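Local coordinates for concanavalin B (Canavalia ensiformis, PDB 6CAF), which may act as a carbohydrate-binding protein and is a chitinase-like member of glycosyl hydrolase family 18, at residues 62-67 / 106-111; 125-130 / 165-170. One frame throughout, in Å; residues are numbered along the deposited sequence. Where two conformers were deposited one is given.

Contact 1: 62-67 / 106-111; sequences DKFGCE and LALGGP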
loop_
_atom_site.group_PDB
_atom_site.type_symbol
_atom_site.label_atom_id
_atom_site.label_comp_id
_atom_site.label_asym_id
_atom_site.label_seq_id
_atom_site.Cartn_x
_atom_site.Cartn_y
_atom_site.Cartn_z
ATOM N N ASP A 62 9.213 7.043 -6.780
ATOM C CA ASP A 62 9.925 5.945 -7.396
ATOM C C ASP A 62 11.302 6.264 -7.927
ATOM O O ASP A 62 11.886 5.410 -8.592
ATOM C CB ASP A 62 9.099 5.313 -8.497
ATOM C CG ASP A 62 8.884 6.218 -9.650
ATOM O OD1 ASP A 62 9.268 7.403 -9.642
ATOM O OD2 ASP A 62 8.290 5.739 -10.630
ATOM N N LYS A 63 11.851 7.423 -7.577
ATOM C CA LYS A 63 13.184 7.815 -8.018
ATOM C C LYS A 63 13.921 8.412 -6.829
ATOM O O LYS A 63 13.744 9.578 -6.485
ATOM C CB LYS A 63 13.132 8.780 -9.195
ATOM C CG LYS A 63 12.946 8.082 -10.529
ATOM C CD LYS A 63 12.658 9.072 -11.647
ATOM C CE LYS A 63 11.211 8.959 -12.093
ATOM N NZ LYS A 63 10.260 9.750 -11.261
ATOM N N PHE A 64 14.719 7.575 -6.179
ATOM C CA PHE A 64 15.500 8.003 -5.039
ATOM C C PHE A 64 16.674 7.058 -4.887
ATOM O O PHE A 64 16.639 5.946 -5.412
ATOM C CB PHE A 64 14.652 8.158 -3.767
ATOM C CG PHE A 64 13.942 6.920 -3.318
ATOM C CD1 PHE A 64 14.574 5.973 -2.548
ATOM C CD2 PHE A 64 12.598 6.742 -3.603
ATOM C CE1 PHE A 64 13.926 4.856 -2.097
ATOM C CE2 PHE A 64 11.934 5.618 -3.152
ATOM C CZ PHE A 64 12.597 4.685 -2.398
ATOM N N GLY A 65 17.695 7.483 -4.144
ATOM C CA GLY A 65 18.931 6.739 -4.021
ATOM C C GLY A 65 20.033 7.685 -3.676
ATOM O O GLY A 65 19.805 8.855 -3.425
ATOM N N CYS A 66 21.252 7.161 -3.643
ATOM C CA CYS A 66 22.356 7.807 -2.956
ATOM C C CYS A 66 22.555 9.273 -3.265
ATOM O O CYS A 66 22.837 10.112 -2.379
ATOM C CB CYS A 66 23.706 7.078 -3.246
ATOM S SG CYS A 66 23.758 5.338 -2.769
ATOM N N GLU A 67 22.464 9.642 -4.516
ATOM C CA GLU A 67 22.814 11.035 -4.838
ATOM C C GLU A 67 21.579 11.890 -5.096
ATOM O O GLU A 67 21.684 12.989 -5.630
ATOM C CB GLU A 67 23.764 11.101 -6.023
ATOM C CG GLU A 67 25.145 10.519 -5.734
ATOM C CD GLU A 67 25.829 11.185 -4.551
ATOM O OE1 GLU A 67 26.732 12.021 -4.783
ATOM O OE2 GLU A 67 25.459 10.879 -3.391
ATOM N N LEU A 106 1.867 7.900 1.416
ATOM C CA LEU A 106 2.756 7.933 0.270
ATOM C C LEU A 106 3.365 6.561 0.060
ATOM O O LEU A 106 3.943 6.000 0.991
ATOM C CB LEU A 106 3.883 8.959 0.466
ATOM C CG LEU A 106 4.841 9.087 -0.702
ATOM C CD1 LEU A 106 4.182 9.654 -1.937
ATOM C CD2 LEU A 106 6.042 9.916 -0.288
ATOM N N ALA A 107 3.227 6.032 -1.149
ATOM C CA ALA A 107 3.851 4.754 -1.484
ATOM C C ALA A 107 5.207 4.968 -2.147
ATOM O O ALA A 107 5.336 5.700 -3.139
ATOM C CB ALA A 107 2.958 3.947 -2.397
ATOM N N LEU A 108 6.215 4.300 -1.588
ATOM C CA LEU A 108 7.530 4.232 -2.161
ATOM C C LEU A 108 7.626 3.054 -3.094
ATOM O O LEU A 108 7.133 1.970 -2.779
ATOM C CB LEU A 108 8.577 4.013 -1.049
ATOM C CG LEU A 108 8.506 4.908 0.175
ATOM C CD1 LEU A 108 9.600 4.545 1.154
ATOM C CD2 LEU A 108 8.616 6.362 -0.228
ATOM N N GLY A 109 8.337 3.251 -4.205
ATOM C CA GLY A 109 8.734 2.129 -5.041
ATOM C C GLY A 109 7.775 1.915 -6.196
ATOM O O GLY A 109 7.599 2.794 -7.032
ATOM N N GLY A 110 7.152 0.739 -6.226
ATOM C CA GLY A 110 6.234 0.368 -7.287
ATOM C C GLY A 110 6.903 -0.382 -8.418
ATOM O O GLY A 110 8.062 -0.789 -8.332
ATOM N N PRO A 111 6.168 -0.580 -9.503
ATOM C CA PRO A 111 6.638 -1.446 -10.589
ATOM C C PRO A 111 7.626 -0.806 -11.546
ATOM O O PRO A 111 8.172 -1.498 -12.399
ATOM C CB PRO A 111 5.355 -1.793 -11.337
ATOM C CG PRO A 111 4.429 -0.685 -11.021
ATOM C CD PRO A 111 4.741 -0.246 -9.631
#
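In one of the two modelled conformers of Lys63, its NZ makes a salt bridge to Asp62 OD1 at 3.0 Å, while the CB of the same aspartate presses against the backbone of Gly109 in the other segment. The amine reaches the syn side of that oxygen, 16° out of the carboxylate plane. Both segments belong to the TIM barrel of family 18, in the beta-alpha-beta unit made by strand 55-64, helix 91-99 and strand 103-109. The parallel pairing is carried by Ala107, whose backbone bonds to Ile58 and Leu61. Here no hydrogen bond crosses, and the two segments meet through packing alone.

Asp62 CB sits 3.3 Å from Gly109 O, a van der Waals contact made by the base of the side chain. With CG between the backbone N and the carbonyl carbon (chi1 66°), the carboxylate leads off from Gly109 to where the lysine amine can reach it. Gly109 itself has a positive phi (96°), a backbone angle that its lack of a side chain makes easy. Beyond Lys63, Phe64 points back inward. Its CE2 corner lies 4.3 Å from Leu108 CB, an apolar touch at an oblique angle to the ring. Tyr122, Leu126 and Pro71 also touch the phenyl. Backbone bonds to Ser116 and the Cys66-Cys118 disulfide tie this end of the segment down. At the ring edge, near its plane, Gly109 N lies 4.4 Å from Phe64 CE2.

Contact 2: 125-130 / 165-170; sequences DLAEYL and DNLLEE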
loop_
_atom_site.group_PDB
_atom_site.type_symbol
_atom_site.label_atom_id
_atom_site.label_comp_id
_atom_site.label_asym_id
_atom_site.label_seq_id
_atom_site.Cartn_x
_atom_site.Cartn_y
_atom_site.Cartn_z
ATOM N N ASP A 125 18.822 9.983 5.927
ATOM C CA ASP A 125 18.535 11.190 5.158
ATOM C C ASP A 125 17.114 11.087 4.551
ATOM O O ASP A 125 16.331 12.044 4.574
ATOM C CB ASP A 125 19.514 11.363 3.984
ATOM C CG ASP A 125 20.924 11.703 4.354
ATOM O OD1 ASP A 125 21.193 12.096 5.484
ATOM O OD2 ASP A 125 21.762 11.611 3.424
ATOM N N LEU A 126 16.793 9.945 3.951
ATOM C CA LEU A 126 15.516 9.763 3.301
ATOM C C LEU A 126 14.383 9.743 4.325
ATOM O O LEU A 126 13.313 10.312 4.080
ATOM C CB LEU A 126 15.541 8.484 2.453
ATOM C CG LEU A 126 14.298 8.213 1.624
ATOM C CD1 LEU A 126 14.020 9.303 0.620
ATOM C CD2 LEU A 126 14.385 6.856 0.940
ATOM N N ALA A 127 14.584 9.061 5.452
ATOM C CA ALA A 127 13.550 9.080 6.471
ATOM C C ALA A 127 13.257 10.504 6.927
ATOM O O ALA A 127 12.097 10.890 7.103
ATOM C CB ALA A 127 13.990 8.215 7.641
ATOM N N GLU A 128 14.301 11.293 7.132
ATOM C CA GLU A 128 14.131 12.682 7.520
ATOM C C GLU A 128 13.411 13.474 6.444
ATOM O O GLU A 128 12.528 14.281 6.737
ATOM C CB GLU A 128 15.483 13.326 7.845
ATOM C CG GLU A 128 16.060 12.856 9.187
ATOM C CD GLU A 128 15.324 13.414 10.384
ATOM O OE1 GLU A 128 14.983 14.643 10.356
ATOM O OE2 GLU A 128 15.136 12.712 11.396
ATOM N N TYR A 129 13.810 13.254 5.204
ATOM C CA TYR A 129 13.124 13.904 4.082
ATOM C C TYR A 129 11.628 13.582 4.078
ATOM O O TYR A 129 10.770 14.492 3.940
ATOM C CB TYR A 129 13.786 13.499 2.767
ATOM C CG TYR A 129 12.957 13.787 1.518
ATOM C CD1 TYR A 129 12.953 14.977 0.893
ATOM C CD2 TYR A 129 12.153 12.776 1.001
ATOM C CE1 TYR A 129 12.163 15.176 -0.278
ATOM C CE2 TYR A 129 11.382 12.926 -0.095
ATOM C CZ TYR A 129 11.375 14.097 -0.759
ATOM O OH TYR A 129 10.497 14.053 -1.875
ATOM N N LEU A 130 11.313 12.298 4.240
ATOM C CA LEU A 130 9.914 11.922 4.267
ATOM C C LEU A 130 9.173 12.607 5.410
ATOM O O LEU A 130 8.036 13.090 5.254
ATOM C CB LEU A 130 9.758 10.415 4.316
ATOM C CG LEU A 130 10.281 9.679 3.078
ATOM C CD1 LEU A 130 10.356 8.201 3.335
ATOM C CD2 LEU A 130 9.406 9.952 1.878
ATOM N N ASP A 165 15.342 -2.299 5.550
ATOM C CA ASP A 165 15.248 -2.402 6.982
ATOM C C ASP A 165 15.747 -1.148 7.663
ATOM O O ASP A 165 15.094 -0.646 8.577
ATOM C CB ASP A 165 15.918 -3.680 7.547
ATOM C CG ASP A 165 17.366 -3.849 7.157
ATOM O OD1 ASP A 165 17.906 -3.156 6.274
ATOM O OD2 ASP A 165 17.976 -4.756 7.751
ATOM N N ASN A 166 16.852 -0.595 7.216
ATOM C CA ASN A 166 17.355 0.633 7.805
ATOM C C ASN A 166 16.382 1.803 7.592
ATOM O O ASN A 166 16.163 2.600 8.495
ATOM C CB ASN A 166 18.747 0.955 7.247
ATOM C CG ASN A 166 19.790 -0.011 7.742
ATOM O OD1 ASN A 166 19.729 -0.435 8.905
ATOM N ND2 ASN A 166 20.744 -0.382 6.872
ATOM N N LEU A 167 15.801 1.901 6.402
ATOM C CA LEU A 167 14.845 2.981 6.146
ATOM C C LEU A 167 13.672 2.884 7.108
ATOM O O LEU A 167 13.205 3.884 7.694
ATOM C CB LEU A 167 14.399 2.940 4.696
ATOM C CG LEU A 167 13.373 4.004 4.307
ATOM C CD1 LEU A 167 13.848 5.414 4.547
ATOM C CD2 LEU A 167 12.944 3.824 2.854
ATOM N N LEU A 168 13.135 1.670 7.235
ATOM C CA LEU A 168 12.047 1.439 8.148
ATOM C C LEU A 168 12.437 1.777 9.591
ATOM O O LEU A 168 11.675 2.454 10.301
ATOM C CB LEU A 168 11.600 -0.017 8.042
ATOM C CG LEU A 168 10.506 -0.420 9.005
ATOM C CD1 LEU A 168 9.249 0.419 8.845
ATOM C CD2 LEU A 168 10.225 -1.914 8.842
ATOM N N GLU A 169 13.620 1.318 10.025
ATOM C CA GLU A 169 14.115 1.606 11.355
ATOM C C GLU A 169 14.192 3.106 11.612
ATOM O O GLU A 169 13.807 3.603 12.679
ATOM C CB GLU A 169 15.498 0.999 11.507
ATOM C CG GLU A 169 16.177 1.339 12.823
ATOM C CD GLU A 169 15.487 0.749 14.025
ATOM O OE1 GLU A 169 14.909 -0.333 13.862
ATOM O OE2 GLU A 169 15.552 1.358 15.114
ATOM N N GLU A 170 14.712 3.835 10.636
ATOM C CA GLU A 170 14.875 5.259 10.816
ATOM C C GLU A 170 13.532 5.988 10.888
ATOM O O GLU A 170 13.345 6.905 11.689
ATOM C CB GLU A 170 15.789 5.867 9.741
ATOM C CG GLU A 170 17.209 5.326 9.761
ATOM C CD GLU A 170 18.049 5.533 11.000
ATOM O OE1 GLU A 170 17.644 6.234 11.935
ATOM O OE2 GLU A 170 19.175 4.967 11.008
#
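Leu126 is the first residue of its segment to meet Leu167, in a contact between two neighbouring helices of the TIM barrel, 120-135 and 164-178, on the outside of the parallel sheet. The axes of the two short segments approach to 8.8 Å and cross at -45°, both running in broadly the same direction. No hydrogen bond crosses; the join is packing of side chains.

Leu126 CD2 meets both methyls of Leu167, with CD2 to CD2 at 3.9 Å. The two side chains cross obliquely. Leu167 has CG anti to its backbone N (chi1 179°), which carries its branch over toward the other helix although the side chain does not start out that way. Its CD1 therefore also lies against the backbone, 3.8 Å from Ala127 N.

Ala127, next along, is where the two segments come nearest, CA to CA, at 5.9 Å from Glu170. Its small methyl leaves room for this, and CB rests against Glu170 CB at 3.6 Å; Leu171 and Ile174 touch it as well. Glu170 lends only its base to the contact with 125-130: its chain bends at chi2 (-61°) and its carboxylate is turned away from that segment, while the side chain also touches Lys124. That lysine forms a salt bridge with Glu128, whose OE2 stays 7.0 Å from Glu170 OE1. The methyl of Ala127 meets the leucine too, with Ala127 CB 4.2 Å from Leu167 CD1.

Going from the N terminus, the chain runs up strand 55-64, loops out through helix 91-99 and returns along strand 103-109, and contact 1 closes that excursion. It then enters helix 120-135, passes strand 150-154 and arrives at helix 164-178, where contact 2 closes a second loop. The two loops follow in series, neither nested nor crossed. Contact 1 joins neighbouring strands 55-64 and 103-109; contact 2 joins the helices that follow strands 103-109 and 150-154. They meet directly in the layer between sheet and helices: Phe64 CD1 lies 3.6 Å from Leu126 CD2, and Leu108 CD1 lies 3.8 Å from Leu167 CD2.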